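Side-chain contacts in enoyl-CoA hydratase, EchA3 (Mycobacterium marinum M, PDB 3R6H), which probably acts as a lyase of lipid metabolism, as a member of the enoyl-CoA hydratase/isomerase (crotonase) family: residues A[138-141]-A[142-145]; A[145-148]-A[149-153]. One frame throughout, in Å; residues are numbered along the deposited sequence.

Overall arrangement
The two contacts follow one another along helix 141-150: contact 1 forms its N-terminal entry and contact 2 its C-terminal exit, with Glu-145 common to both and about 11 Å between their centres. Each is partly buried, with apolar side chains facing inward and one exposed residue, Tyr-141 in contact 1 and Lys-148 in contact 2. Side chains carry more of contact 1, where Ile-139 in the preceding loop packs on Ala-143 and Met-144. Contact 2 relies more on backbone bonds and a bridging water as the helix gives way to a turn. Both lean on helices 75-92, 153-161 and 214-225, and both reach neighbouring subunits of the trimer.

Contact 1 (A[138-141]-A[142-145]); sequences TIPY and AAME
Apolar packing at the start of helix 141-150 centres on Ile-139, whose CG2 meets Ala-143 CB at 3.4 Å, tighter than usual for two carbons. The same methyl lies 3.6 Å from Met-144 SD. It is placed there because CG2 stands anti to the backbone N of Ile-139, while CG1 turns beside that N (chi1 -60°). The two long side chains cross at about a right angle, and the bends of Met-144 at chi2 and chi3 fold its sulfur against the Ile-139 branch point. Next to it, Pro-140 CD touches Ala-143 CB more loosely, at 4.1 Å.

Pro-140 occupies the N-cap position, and the first turn is held by main-chain bonds: Met-144 N donates to Pro-140 O at 3.0 Å, and Glu-145 N to Tyr-141 O at 3.1 Å. Glu-145 CG also rests 3.4 Å from Tyr-141 O. In this crotonase-fold subunit, Phe-85 of helix 75-92 and Phe-112 of helix 109-114 pack against Ala-143.

Charged and polar links run outward to the second subunit of the trimer. There, Arg-211 of that subunit donates through NH1 to Ile-139 O and makes a cation-pi contact with Tyr-141.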
# COMPACT_ATOMS: atom_id res chain seq x y z
N THR A 138 6.75 10.23 20.81
CA THR A 138 6.30 8.96 20.18
C THR A 138 4.95 9.24 19.50
O THR A 138 4.09 9.93 20.05
CB THR A 138 6.11 7.84 21.24
OG1 THR A 138 7.37 7.54 21.86
CG2 THR A 138 5.54 6.56 20.62
N ILE A 139 4.73 8.74 18.29
CA ILE A 139 3.44 8.99 17.63
C ILE A 139 2.34 8.18 18.30
O ILE A 139 2.46 6.97 18.44
CB ILE A 139 3.48 8.67 16.11
CG1 ILE A 139 4.54 9.53 15.43
CG2 ILE A 139 2.06 8.92 15.49
CD1 ILE A 139 4.68 9.34 13.90
N PRO A 140 1.22 8.83 18.70
CA PRO A 140 0.13 8.10 19.33
C PRO A 140 -0.47 7.02 18.45
O PRO A 140 -0.44 7.14 17.21
CB PRO A 140 -0.93 9.20 19.58
CG PRO A 140 -0.15 10.44 19.74
CD PRO A 140 0.97 10.27 18.69
N TYR A 141 -1.02 5.98 19.07
CA TYR A 141 -1.61 4.88 18.33
C TYR A 141 -2.69 5.35 17.37
O TYR A 141 -2.73 4.88 16.21
CB TYR A 141 -2.19 3.81 19.27
CG TYR A 141 -1.12 2.92 19.90
CD1 TYR A 141 -0.52 1.92 19.16
CD2 TYR A 141 -0.73 3.09 21.22
CE1 TYR A 141 0.45 1.09 19.71
CE2 TYR A 141 0.26 2.26 21.78
CZ TYR A 141 0.84 1.27 21.02
OH TYR A 141 1.81 0.43 21.55
N ALA A 142 -3.57 6.26 17.79
CA ALA A 142 -4.62 6.73 16.89
C ALA A 142 -4.07 7.41 15.63
O ALA A 142 -4.60 7.22 14.53
CB ALA A 142 -5.61 7.66 17.57
N ALA A 143 -3.00 8.17 15.81
CA ALA A 143 -2.31 8.84 14.69
C ALA A 143 -1.66 7.82 13.78
O ALA A 143 -1.69 7.97 12.54
CB ALA A 143 -1.25 9.84 15.22
N MET A 144 -1.06 6.78 14.34
CA MET A 144 -0.48 5.75 13.49
C MET A 144 -1.53 5.12 12.58
O MET A 144 -1.27 4.80 11.41
CB MET A 144 0.26 4.67 14.29
CG MET A 144 1.52 5.19 15.07
SD MET A 144 2.85 5.72 13.95
CE MET A 144 3.44 4.09 13.44
N GLU A 145 -2.71 4.91 13.12
CA GLU A 145 -3.78 4.28 12.33
C GLU A 145 -4.25 5.20 11.20
O GLU A 145 -4.56 4.74 10.09
CB GLU A 145 -4.94 3.89 13.24
CG GLU A 145 -4.60 2.77 14.25
CD GLU A 145 -4.48 1.41 13.67
OE1 GLU A 145 -4.93 1.15 12.52
OE2 GLU A 145 -3.90 0.53 14.37

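Contact 2 (A[145-148]-A[149-153]); sequences EVLK and LRLTP
Leu-147 and Leu-151 lie side by side and point the same way, one turn apart, with Leu-147 CD2 4.2 Å from Leu-151 CD1. In both, CG is anti to the carbonyl carbon (chi1 -65° and -67°), which keeps the two isobutyl groups aligned. Beneath them Leu-147 O is gripped twice: Leu-151 N donates at 2.9 Å, nearly straight out from the carbonyl, whereas Arg-150 N donates at 3.1 Å from well above the carbonyl plane. Leu-149 N bonds to Glu-145 O at 3.0 Å and only weakly to Val-146 O. Leu-149 CB lies close to both acceptors, 3.5 Å from Val-146 O.

This is the C-terminal end of helix 141-150, where the chain turns into helix 153-161 of the crotonase fold. One water spans the turn, donating to Lys-148 O at 2.8 Å and to Leu-151 O at 2.7 Å, and so ties the Lys-148 carbonyl to the chain that departs at Leu-151. Thr-152 is the N-cap of the next helix, its OG1 accepting from Ala-155 N.

Farther out, Tyr-156 of that helix and Phe-176 cover the leucine pair. The bent Arg-150 side chain leads away to Gly-117 O, which NH2 hydrogen-bonds, while Arg-150 O accepts from Ser-154 OG of the third subunit.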
# COMPACT_ATOMS: atom_id res chain seq x y z
N GLU A 145 -2.71 4.91 13.12
CA GLU A 145 -3.78 4.28 12.33
C GLU A 145 -4.25 5.20 11.20
O GLU A 145 -4.56 4.74 10.09
CB GLU A 145 -4.94 3.89 13.24
CG GLU A 145 -4.60 2.77 14.25
CD GLU A 145 -4.48 1.41 13.67
OE1 GLU A 145 -4.93 1.15 12.52
OE2 GLU A 145 -3.90 0.53 14.37
N VAL A 146 -4.31 6.49 11.48
CA VAL A 146 -4.65 7.49 10.46
C VAL A 146 -3.61 7.48 9.33
O VAL A 146 -3.98 7.41 8.15
CB VAL A 146 -4.76 8.90 11.06
CG1 VAL A 146 -4.82 9.96 9.98
CG2 VAL A 146 -6.01 9.03 12.01
N LEU A 147 -2.32 7.45 9.69
CA LEU A 147 -1.27 7.35 8.68
C LEU A 147 -1.36 6.04 7.90
O LEU A 147 -1.24 6.04 6.68
CB LEU A 147 0.12 7.50 9.29
CG LEU A 147 0.48 8.84 9.92
CD1 LEU A 147 1.86 8.72 10.55
CD2 LEU A 147 0.40 10.01 8.90
N LYS A 148 -1.56 4.93 8.60
CA LYS A 148 -1.54 3.61 7.96
C LYS A 148 -2.69 3.49 6.96
O LYS A 148 -2.56 2.80 5.96
CB LYS A 148 -1.69 2.51 9.00
CG LYS A 148 -1.29 1.13 8.47
CD LYS A 148 -1.31 0.11 9.56
CE LYS A 148 -2.69 -0.42 9.79
NZ LYS A 148 -2.64 -1.76 10.55
N LEU A 149 -3.79 4.18 7.23
CA LEU A 149 -4.93 4.13 6.33
C LEU A 149 -4.62 4.73 4.94
O LEU A 149 -5.28 4.35 3.96
CB LEU A 149 -6.13 4.89 6.92
CG LEU A 149 -7.47 4.80 6.20
CD1 LEU A 149 -8.07 3.39 6.17
CD2 LEU A 149 -8.45 5.76 6.95
N ARG A 150 -3.71 5.70 4.88
CA ARG A 150 -3.47 6.48 3.64
C ARG A 150 -2.10 6.30 3.01
O ARG A 150 -1.96 6.34 1.80
CB ARG A 150 -3.72 7.98 3.85
CG ARG A 150 -5.02 8.34 4.51
CD ARG A 150 -6.21 7.78 3.81
NE ARG A 150 -6.70 8.56 2.66
CZ ARG A 150 -7.54 9.59 2.74
NH1 ARG A 150 -8.02 10.16 1.65
NH2 ARG A 150 -7.94 10.04 3.92
N LEU A 151 -1.07 6.04 3.80
CA LEU A 151 0.28 6.01 3.23
C LEU A 151 0.60 4.67 2.63
O LEU A 151 0.08 3.64 3.05
CB LEU A 151 1.32 6.36 4.30
CG LEU A 151 1.26 7.80 4.83
CD1 LEU A 151 2.46 8.12 5.79
CD2 LEU A 151 1.25 8.80 3.77
N THR A 152 1.47 4.65 1.62
CA THR A 152 1.96 3.35 1.14
C THR A 152 2.68 2.64 2.27
O THR A 152 3.10 3.27 3.23
CB THR A 152 2.91 3.49 -0.04
OG1 THR A 152 4.08 4.22 0.38
CG2 THR A 152 2.18 4.24 -1.23
N PRO A 153 2.79 1.30 2.19
CA PRO A 153 3.56 0.62 3.26
C PRO A 153 4.95 1.23 3.54
O PRO A 153 5.31 1.42 4.72
CB PRO A 153 3.63 -0.80 2.75
CG PRO A 153 2.32 -0.97 1.97
CD PRO A 153 2.16 0.35 1.28
O HOH W 1 -0.07 1.94 5.15